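Local coordinates for 6-phospho-alpha-glucosidase (PDB 6VC6), which probably hydrolyses 6-phospho-alpha-glucosides such as phosphorylated maltose, using NAD and a manganese ion as in other family 4 glycosidases, at residues A[143-148]-A[320-325]; A[167-172]-A[338-343]. All blocks are in the same frame, centred on the assembly; numbering follows the deposited sequence.

Contact 1. Residues A[143-148]-A[320-325]; sequences LNYSNP and AEMMIK. With NAD (nicotinamide-adenine-dinucleotide), chain G; G6P (6-O-phosphono-alpha-D-glucopyranose), chain F.
Leu143, near the end of strand 141-144, and Met323 of helix 318-331 bring their backbones nearest, CA to CA 7.4 Å, and no hydrogen bond joins the two segments. The gap is filled chiefly by Met323, modelled as selenomethionine, whose long unbranched chain leaves the helix with CG anti to the backbone N (chi1 180°) and bends at chi3. The bend lays its CE methyl 3.3 Å from Leu143 O and over one face of the Tyr145 ring, where CE stands 4.0 Å from the ring centroid and 28° off the normal, a CH-pi contact. The selenium lies oblique to the same ring, completing a Met-aromatic contact. Buried Tyr145 also passes its OH 4.0 Å from Met322 CB, and its OH is hydrogen-bonded to His319 O. The contact sits at the C-terminal ends of the parallel strands of a Rossmann-like sheet, the usual place for a dinucleotide. Here Tyr145 O accepts an almost straight bond from the carboxamide N7N of NAD at 3.0 Å (169°). Just past the strand, Ser146 OG donates back to Asn144 OD1 at 2.8 Å, while Asn144 ND2 is hydrogen-bonded to Asn168 OD1 in the neighbouring strand. Further on, the amide of Asn147, which precedes a cis peptide to Pro148, serves both ligands: ND2 donates to NAD O2D at 3.0 Å and to G6P O3 at 2.7 Å.

Contact 2. Residues A[167-172]-A[338-343]; sequences LNICDQ and FIVIVK. With MN (manganese (II) ion), chain E; NAD (nicotinamide-adenine-dinucleotide), chain G; G6P (6-O-phosphono-alpha-D-glucopyranose), chain F.
Two neighbouring strands of the central mixed sheet are joined here by a single direct bond, Ile341 N to Asn168 O at 3.2 Å, just before strand 166-169 delivers its chain to the manganese site. They run antiparallel but splay: the segments 167-169 and 338-343 run 131° apart. Water makes up the other links: one molecule is inserted between Asn168 N, from which it accepts, and Ile341 O, to which it donates, and two more join the backbone of Cys170 to Ile339 O. On one side of the sheet Ile169 CG2 meets Val340 CG1 at 3.6 Å, and Leu167 CD1 comes in beside them, 4.0 Å from Val340 CB; apolar branched side chains fill this buried side of the sheet. On the other side Ile341 stretches CD1 to within 4.1 Å of Asn168 CB, next to helix 149-159.

Past the strand, Cys170 turns SG anti to its own N (chi1 173°), which places the sulfur 2.2 Å from the manganese ion. The same sulfur accepts a capping bond from Gln172 N at 3.3 Å, at the start of helix 172-184. Asp171 N holds NAD O7N at 3.1 Å, and Asp171 OD2 lies 2.8 Å from G6P O2. In this structure NAD O7N also binds the metal. A metal held by a cysteine, here Cys170, a histidine, here His200, and the O2 and O3 hydroxyls of the sugar beside NAD is characteristic of the family 4 glycosidase active site.

From the N terminus, the chain first lays down 143-148 and then, one helix later, the adjacent strand segment 167-172. Much of the C-terminal family region follows before 320-325 returns to close contact 1, and 338-343 then closes contact 2, so the two long loops cross. Strands 141-144 and 166-169 are neighbours in one sheet, which contact 1 covers with helix 318-331 and contact 2 extends through strand 336-343. The pair touch directly: Met323 CE packs 3.6 Å from Ile169 CD1. Together they join the NAD-binding sheet to helix 318-331 and strand 336-343, while 143-148 and 167-172 both reach NAD and the sugar phosphate.

Contact 1. Residues A[143-148]-A[320-325]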
loop_
_atom_site.group_PDB
_atom_site.type_symbol
_atom_site.label_atom_id
_atom_site.label_comp_id
_atom_site.label_asym_id
_atom_site.label_seq_id
_atom_site.Cartn_x
_atom_site.Cartn_y
_atom_site.Cartn_z
ATOM N N LEU A 143 -8.127 7.275 -5.594
ATOM C CA LEU A 143 -7.838 6.099 -4.782
ATOM C C LEU A 143 -6.379 5.720 -4.998
ATOM O O LEU A 143 -5.977 5.407 -6.124
ATOM C CB LEU A 143 -8.762 4.937 -5.150
ATOM C CG LEU A 143 -10.257 5.257 -5.245
ATOM C CD1 LEU A 143 -11.066 3.988 -5.459
ATOM C CD2 LEU A 143 -10.731 5.994 -4.002
ATOM N N ASN A 144 -5.591 5.745 -3.927
ATOM C CA ASN A 144 -4.142 5.633 -4.023
ATOM C C ASN A 144 -3.659 4.340 -3.380
ATOM O O ASN A 144 -3.925 4.089 -2.199
ATOM C CB ASN A 144 -3.460 6.833 -3.366
ATOM C CG ASN A 144 -1.952 6.723 -3.388
ATOM O OD1 ASN A 144 -1.348 6.579 -4.450
ATOM N ND2 ASN A 144 -1.335 6.784 -2.214
ATOM N N TYR A 145 -2.886 3.565 -4.106
ATOM C CA TYR A 145 -2.226 2.407 -3.569
ATOM C C TYR A 145 -0.749 2.733 -3.362
ATOM O O TYR A 145 -0.059 2.034 -2.655
ATOM C CB TYR A 145 -2.321 1.284 -4.581
ATOM C CG TYR A 145 -3.223 0.135 -4.247
ATOM C CD1 TYR A 145 -3.823 -0.584 -5.244
ATOM C CD2 TYR A 145 -3.442 -0.252 -2.954
ATOM C CE1 TYR A 145 -4.627 -1.657 -4.968
ATOM C CE2 TYR A 145 -4.251 -1.318 -2.664
ATOM C CZ TYR A 145 -4.837 -2.017 -3.682
ATOM O OH TYR A 145 -5.640 -3.076 -3.413
ATOM N N SER A 146 -0.273 3.806 -3.983
ATOM C CA SER A 146 1.158 4.069 -4.071
ATOM C C SER A 146 1.817 4.208 -2.706
ATOM O O SER A 146 1.362 4.958 -1.864
ATOM C CB SER A 146 1.418 5.339 -4.886
ATOM O OG SER A 146 0.646 5.384 -6.068
ATOM N N ASN A 147 2.922 3.498 -2.530
ATOM C CA ASN A 147 3.645 3.438 -1.264
ATOM C C ASN A 147 4.804 4.439 -1.169
ATOM O O ASN A 147 5.195 4.972 -2.189
ATOM C CB ASN A 147 4.151 2.023 -1.010
ATOM C CG ASN A 147 3.146 1.171 -0.271
ATOM O OD1 ASN A 147 2.615 1.572 0.749
ATOM N ND2 ASN A 147 2.887 -0.013 -0.786
ATOM N N PRO A 148 5.312 4.684 0.030
ATOM C CA PRO A 148 4.788 4.091 1.262
ATOM C C PRO A 148 3.581 4.853 1.769
ATOM O O PRO A 148 3.660 6.046 1.975
ATOM C CB PRO A 148 5.930 4.236 2.254
ATOM C CG PRO A 148 7.060 4.821 1.515
ATOM C CD PRO A 148 6.585 5.368 0.228
ATOM N N ALA A 320 -6.270 -6.194 -7.236
ATOM C CA ALA A 320 -7.010 -5.260 -8.076
ATOM C C ALA A 320 -8.482 -5.194 -7.691
ATOM O O ALA A 320 -9.116 -4.145 -7.856
ATOM C CB ALA A 320 -6.868 -5.650 -9.547
ATOM N N GLU A 321 -9.041 -6.295 -7.182
ATOM C CA GLU A 321 -10.467 -6.318 -6.880
ATOM C C GLU A 321 -10.815 -5.404 -5.716
ATOM O O GLU A 321 -11.898 -4.813 -5.698
ATOM C CB GLU A 321 -10.925 -7.743 -6.578
ATOM C CG GLU A 321 -11.144 -8.594 -7.813
ATOM C CD GLU A 321 -11.914 -9.861 -7.514
ATOM O OE1 GLU A 321 -12.327 -10.046 -6.349
ATOM O OE2 GLU A 321 -12.100 -10.675 -8.442
HETATM N N MSE A 322 -9.920 -5.265 -4.748
HETATM C CA MSE A 322 -10.260 -4.499 -3.565
HETATM C C MSE A 322 -10.403 -3.017 -3.873
HETATM O O MSE A 322 -11.258 -2.341 -3.308
HETATM C CB MSE A 322 -9.220 -4.666 -2.474
HETATM C CG MSE A 322 -9.687 -4.025 -1.197
HETATM SE SE MSE A 322 -8.543 -4.378 0.313
HETATM C CE MSE A 322 -7.563 -2.705 0.280
HETATM N N MSE A 323 -9.545 -2.510 -4.750
HETATM C CA MSE A 323 -9.633 -1.112 -5.153
HETATM C C MSE A 323 -10.913 -0.881 -5.947
HETATM O O MSE A 323 -11.557 0.159 -5.806
HETATM C CB MSE A 323 -8.413 -0.685 -5.980
HETATM C CG MSE A 323 -8.475 0.775 -6.422
HETATM SE SE MSE A 323 -6.771 1.576 -6.948
HETATM C CE MSE A 323 -6.167 2.226 -5.215
ATOM N N ILE A 324 -11.283 -1.856 -6.781
ATOM C CA ILE A 324 -12.534 -1.745 -7.525
ATOM C C ILE A 324 -13.722 -1.786 -6.573
ATOM O O ILE A 324 -14.680 -1.018 -6.722
ATOM C CB ILE A 324 -12.633 -2.847 -8.595
ATOM C CG1 ILE A 324 -11.506 -2.705 -9.619
ATOM C CG2 ILE A 324 -13.985 -2.788 -9.294
ATOM C CD1 ILE A 324 -11.432 -3.857 -10.591
ATOM N N LYS A 325 -13.676 -2.675 -5.577
ATOM C CA LYS A 325 -14.755 -2.739 -4.596
ATOM C C LYS A 325 -14.840 -1.450 -3.791
ATOM O O LYS A 325 -15.935 -1.016 -3.414
ATOM C CB LYS A 325 -14.555 -3.940 -3.669
ATOM C CG LYS A 325 -14.698 -5.291 -4.353
ATOM C CD LYS A 325 -16.154 -5.690 -4.507
ATOM C CE LYS A 325 -16.285 -6.998 -5.269
ATOM N NZ LYS A 325 -15.357 -8.039 -4.747
HETATM P PA NAD G . 6.362 -1.113 -10.882
HETATM O O1A NAD G . 6.142 -2.428 -11.591
HETATM O O2A NAD G . 7.709 -0.436 -10.951
HETATM O O5B NAD G . 5.252 -0.068 -11.392
HETATM C C5B NAD G . 5.408 1.327 -11.154
HETATM C C4B NAD G . 4.937 2.105 -12.372
HETATM O O4B NAD G . 4.676 3.463 -12.011
HETATM C C3B NAD G . 6.013 2.117 -13.446
HETATM O O3B NAD G . 5.449 1.698 -14.691
HETATM C C2B NAD G . 6.453 3.561 -13.551
HETATM O O2B NAD G . 6.692 3.919 -14.914
HETATM C C1B NAD G . 5.273 4.326 -12.979
HETATM N N9A NAD G . 5.690 5.614 -12.373
HETATM C C8A NAD G . 6.769 5.835 -11.598
HETATM N N7A NAD G . 6.843 7.141 -11.229
HETATM C C5A NAD G . 5.793 7.777 -11.781
HETATM C C6A NAD G . 5.265 9.162 -11.799
HETATM N N6A NAD G . 5.891 10.162 -11.132
HETATM N N1A NAD G . 4.135 9.396 -12.505
HETATM C C2A NAD G . 3.499 8.415 -13.173
HETATM N N3A NAD G . 3.922 7.140 -13.200
HETATM C C4A NAD G . 5.042 6.767 -12.539
HETATM O O3 NAD G . 5.958 -1.273 -9.332
HETATM P PN NAD G . 4.949 -2.411 -8.810
HETATM O O1N NAD G . 5.761 -3.496 -8.141
HETATM O O2N NAD G . 3.961 -2.755 -9.900
HETATM O O5D NAD G . 4.178 -1.586 -7.669
HETATM C C5D NAD G . 3.141 -0.673 -8.020
HETATM C C4D NAD G . 2.831 0.191 -6.807
HETATM O O4D NAD G . 1.741 -0.371 -6.072
HETATM C C3D NAD G . 4.026 0.238 -5.866
HETATM O O3D NAD G . 4.258 1.594 -5.477
HETATM C C2D NAD G . 3.589 -0.545 -4.651
HETATM O O2D NAD G . 4.159 -0.009 -3.456
HETATM C C1D NAD G . 2.084 -0.353 -4.687
HETATM N N1N NAD G . 1.370 -1.372 -3.921
HETATM C C2N NAD G . 0.723 -0.961 -2.830
HETATM C C3N NAD G . 0.017 -1.849 -2.039
HETATM C C7N NAD G . -0.688 -1.333 -0.821
HETATM O O7N NAD G . -1.109 -2.122 0.008
HETATM N N7N NAD G . -0.823 -0.016 -0.676
HETATM C C4N NAD G . -0.028 -3.190 -2.400
HETATM C C5N NAD G . 0.657 -3.596 -3.541
HETATM C C6N NAD G . 1.351 -2.657 -4.298
HETATM C C1 G6P F . 2.119 -6.014 1.102
HETATM C C2 G6P F . 1.720 -4.543 1.284
HETATM C C3 G6P F . 2.142 -3.631 0.146
HETATM C C4 G6P F . 3.539 -4.007 -0.292
HETATM C C5 G6P F . 3.457 -5.381 -0.930
HETATM C C6 G6P F . 4.859 -5.859 -1.286
HETATM O O1 G6P F . 0.949 -6.838 1.181
HETATM O O2 G6P F . 0.299 -4.456 1.449
HETATM O O3 G6P F . 2.110 -2.261 0.557
HETATM O O4 G6P F . 4.011 -3.052 -1.246
HETATM O O5 G6P F . 2.882 -6.371 -0.069
HETATM O O6 G6P F . 4.766 -6.794 -2.355
HETATM P P G6P F . 6.082 -7.246 -3.159
HETATM O O1P G6P F . 6.245 -6.149 -4.184
HETATM O O2P G6P F . 7.171 -7.291 -2.112
HETATM O O3P G6P F . 5.717 -8.601 -3.717
#

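Contact 2. Residues A[167-172]-A[338-343]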
loop_
_atom_site.group_PDB
_atom_site.type_symbol
_atom_site.label_atom_id
_atom_site.label_comp_id
_atom_site.label_asym_id
_atom_site.label_seq_id
_atom_site.Cartn_x
_atom_site.Cartn_y
_atom_site.Cartn_z
ATOM N N LEU A 167 -8.166 9.207 -0.995
ATOM C CA LEU A 167 -8.202 8.085 -0.066
ATOM C C LEU A 167 -7.002 7.184 -0.316
ATOM O O LEU A 167 -6.811 6.695 -1.434
ATOM C CB LEU A 167 -9.504 7.291 -0.207
ATOM C CG LEU A 167 -9.688 6.158 0.803
ATOM C CD1 LEU A 167 -9.542 6.680 2.225
ATOM C CD2 LEU A 167 -11.033 5.475 0.616
ATOM N N ASN A 168 -6.201 6.967 0.723
ATOM C CA ASN A 168 -5.084 6.032 0.681
ATOM C C ASN A 168 -5.514 4.718 1.323
ATOM O O ASN A 168 -6.113 4.719 2.404
ATOM C CB ASN A 168 -3.864 6.605 1.406
ATOM C CG ASN A 168 -3.418 7.937 0.834
ATOM O OD1 ASN A 168 -2.682 7.986 -0.151
ATOM N ND2 ASN A 168 -3.861 9.027 1.451
ATOM N N ILE A 169 -5.217 3.602 0.652
ATOM C CA ILE A 169 -5.638 2.284 1.105
ATOM C C ILE A 169 -4.473 1.306 1.002
ATOM O O ILE A 169 -3.506 1.523 0.268
ATOM C CB ILE A 169 -6.850 1.747 0.312
ATOM C CG1 ILE A 169 -6.481 1.541 -1.160
ATOM C CG2 ILE A 169 -8.042 2.689 0.441
ATOM C CD1 ILE A 169 -7.679 1.447 -2.079
ATOM N N CYS A 170 -4.589 0.214 1.754
ATOM C CA CYS A 170 -3.616 -0.869 1.759
ATOM C C CYS A 170 -4.355 -2.194 1.839
ATOM O O CYS A 170 -5.369 -2.300 2.536
ATOM C CB CYS A 170 -2.646 -0.749 2.938
ATOM S SG CYS A 170 -1.529 -2.152 3.152
ATOM N N ASP A 171 -3.841 -3.202 1.135
ATOM C CA ASP A 171 -4.508 -4.495 1.066
ATOM C C ASP A 171 -4.007 -5.484 2.110
ATOM O O ASP A 171 -4.484 -6.623 2.136
ATOM C CB ASP A 171 -4.369 -5.102 -0.336
ATOM C CG ASP A 171 -2.932 -5.367 -0.731
ATOM O OD1 ASP A 171 -2.725 -5.921 -1.832
ATOM O OD2 ASP A 171 -2.011 -5.022 0.034
ATOM N N GLN A 172 -3.079 -5.075 2.982
ATOM C CA GLN A 172 -2.566 -6.001 3.990
ATOM C C GLN A 172 -3.622 -6.384 5.020
ATOM O O GLN A 172 -3.733 -7.582 5.335
ATOM C CB GLN A 172 -1.312 -5.412 4.643
ATOM C CG GLN A 172 -0.892 -6.107 5.927
ATOM C CD GLN A 172 -0.173 -7.419 5.679
ATOM O OE1 GLN A 172 0.101 -8.173 6.610
ATOM N NE2 GLN A 172 0.139 -7.697 4.417
ATOM N N PHE A 338 -14.548 -0.970 5.295
ATOM C CA PHE A 338 -13.191 -1.231 4.844
ATOM C C PHE A 338 -12.215 -0.734 5.900
ATOM O O PHE A 338 -12.555 0.096 6.748
ATOM C CB PHE A 338 -12.879 -0.544 3.505
ATOM C CG PHE A 338 -13.648 -1.094 2.339
ATOM C CD1 PHE A 338 -13.228 -2.245 1.695
ATOM C CD2 PHE A 338 -14.779 -0.446 1.875
ATOM C CE1 PHE A 338 -13.931 -2.747 0.614
ATOM C CE2 PHE A 338 -15.487 -0.942 0.796
ATOM C CZ PHE A 338 -15.063 -2.094 0.165
ATOM N N ILE A 339 -10.992 -1.246 5.838
ATOM C CA ILE A 339 -9.894 -0.760 6.665
ATOM C C ILE A 339 -9.042 0.148 5.789
ATOM O O ILE A 339 -8.297 -0.327 4.925
ATOM C CB ILE A 339 -9.070 -1.913 7.255
ATOM C CG1 ILE A 339 -9.931 -2.743 8.209
ATOM C CG2 ILE A 339 -7.846 -1.372 7.979
ATOM C CD1 ILE A 339 -9.182 -3.860 8.899
ATOM N N VAL A 340 -9.158 1.460 6.000
ATOM C CA VAL A 340 -8.490 2.453 5.172
ATOM C C VAL A 340 -7.740 3.429 6.071
ATOM O O VAL A 340 -7.831 3.381 7.298
ATOM C CB VAL A 340 -9.474 3.210 4.256
ATOM C CG1 VAL A 340 -10.203 2.238 3.339
ATOM C CG2 VAL A 340 -10.464 4.010 5.089
ATOM N N ILE A 341 -6.993 4.328 5.433
ATOM C CA ILE A 341 -6.156 5.304 6.121
ATOM C C ILE A 341 -6.908 6.625 6.196
ATOM O O ILE A 341 -7.352 7.154 5.168
ATOM C CB ILE A 341 -4.805 5.475 5.406
ATOM C CG1 ILE A 341 -4.026 4.159 5.428
ATOM C CG2 ILE A 341 -3.997 6.593 6.047
ATOM C CD1 ILE A 341 -2.818 4.147 4.521
ATOM N N VAL A 342 -7.053 7.162 7.410
ATOM C CA VAL A 342 -7.830 8.372 7.645
ATOM C C VAL A 342 -7.134 9.236 8.688
ATOM O O VAL A 342 -6.304 8.767 9.469
ATOM C CB VAL A 342 -9.271 8.061 8.112
ATOM C CG1 VAL A 342 -10.079 7.445 6.986
ATOM C CG2 VAL A 342 -9.248 7.143 9.324
ATOM N N LYS A 343 -7.495 10.517 8.694
ATOM C CA LYS A 343 -7.043 11.419 9.743
ATOM C C LYS A 343 -7.693 11.041 11.068
ATOM O O LYS A 343 -8.895 10.769 11.134
ATOM C CB LYS A 343 -7.374 12.867 9.378
ATOM C CG LYS A 343 -6.847 13.899 10.362
ATOM C CD LYS A 343 -6.828 15.291 9.746
ATOM C CE LYS A 343 -8.104 16.053 10.061
ATOM N NZ LYS A 343 -8.621 16.791 8.874
HETATM MN MN MN E . 0.302 -1.984 1.986
HETATM P PA NAD G . 6.362 -1.113 -10.882
HETATM O O1A NAD G . 6.142 -2.428 -11.591
HETATM O O2A NAD G . 7.709 -0.436 -10.951
HETATM O O5B NAD G . 5.252 -0.068 -11.392
HETATM C C5B NAD G . 5.408 1.327 -11.154
HETATM C C4B NAD G . 4.937 2.105 -12.372
HETATM O O4B NAD G . 4.676 3.463 -12.011
HETATM C C3B NAD G . 6.013 2.117 -13.446
HETATM O O3B NAD G . 5.449 1.698 -14.691
HETATM C C2B NAD G . 6.453 3.561 -13.551
HETATM O O2B NAD G . 6.692 3.919 -14.914
HETATM C C1B NAD G . 5.273 4.326 -12.979
HETATM N N9A NAD G . 5.690 5.614 -12.373
HETATM C C8A NAD G . 6.769 5.835 -11.598
HETATM N N7A NAD G . 6.843 7.141 -11.229
HETATM C C5A NAD G . 5.793 7.777 -11.781
HETATM C C6A NAD G . 5.265 9.162 -11.799
HETATM N N6A NAD G . 5.891 10.162 -11.132
HETATM N N1A NAD G . 4.135 9.396 -12.505
HETATM C C2A NAD G . 3.499 8.415 -13.173
HETATM N N3A NAD G . 3.922 7.140 -13.200
HETATM C C4A NAD G . 5.042 6.767 -12.539
HETATM O O3 NAD G . 5.958 -1.273 -9.332
HETATM P PN NAD G . 4.949 -2.411 -8.810
HETATM O O1N NAD G . 5.761 -3.496 -8.141
HETATM O O2N NAD G . 3.961 -2.755 -9.900
HETATM O O5D NAD G . 4.178 -1.586 -7.669
HETATM C C5D NAD G . 3.141 -0.673 -8.020
HETATM C C4D NAD G . 2.831 0.191 -6.807
HETATM O O4D NAD G . 1.741 -0.371 -6.072
HETATM C C3D NAD G . 4.026 0.238 -5.866
HETATM O O3D NAD G . 4.258 1.594 -5.477
HETATM C C2D NAD G . 3.589 -0.545 -4.651
HETATM O O2D NAD G . 4.159 -0.009 -3.456
HETATM C C1D NAD G . 2.084 -0.353 -4.687
HETATM N N1N NAD G . 1.370 -1.372 -3.921
HETATM C C2N NAD G . 0.723 -0.961 -2.830
HETATM C C3N NAD G . 0.017 -1.849 -2.039
HETATM C C7N NAD G . -0.688 -1.333 -0.821
HETATM O O7N NAD G . -1.109 -2.122 0.008
HETATM N N7N NAD G . -0.823 -0.016 -0.676
HETATM C C4N NAD G . -0.028 -3.190 -2.400
HETATM C C5N NAD G . 0.657 -3.596 -3.541
HETATM C C6N NAD G . 1.351 -2.657 -4.298
HETATM C C1 G6P F . 2.119 -6.014 1.102
HETATM C C2 G6P F . 1.720 -4.543 1.284
HETATM C C3 G6P F . 2.142 -3.631 0.146
HETATM C C4 G6P F . 3.539 -4.007 -0.292
HETATM C C5 G6P F . 3.457 -5.381 -0.930
HETATM C C6 G6P F . 4.859 -5.859 -1.286
HETATM O O1 G6P F . 0.949 -6.838 1.181
HETATM O O2 G6P F . 0.299 -4.456 1.449
HETATM O O3 G6P F . 2.110 -2.261 0.557
HETATM O O4 G6P F . 4.011 -3.052 -1.246
HETATM O O5 G6P F . 2.882 -6.371 -0.069
HETATM O O6 G6P F . 4.766 -6.794 -2.355
HETATM P P G6P F . 6.082 -7.246 -3.159
HETATM O O1P G6P F . 6.245 -6.149 -4.184
HETATM O O2P G6P F . 7.171 -7.291 -2.112
HETATM O O3P G6P F . 5.717 -8.601 -3.717
HETATM O O HOH W 1 -6.213 8.478 3.266
HETATM O O HOH W 2 -5.838 0.602 4.478
HETATM O O HOH W 3 -7.233 -3.325 4.075
#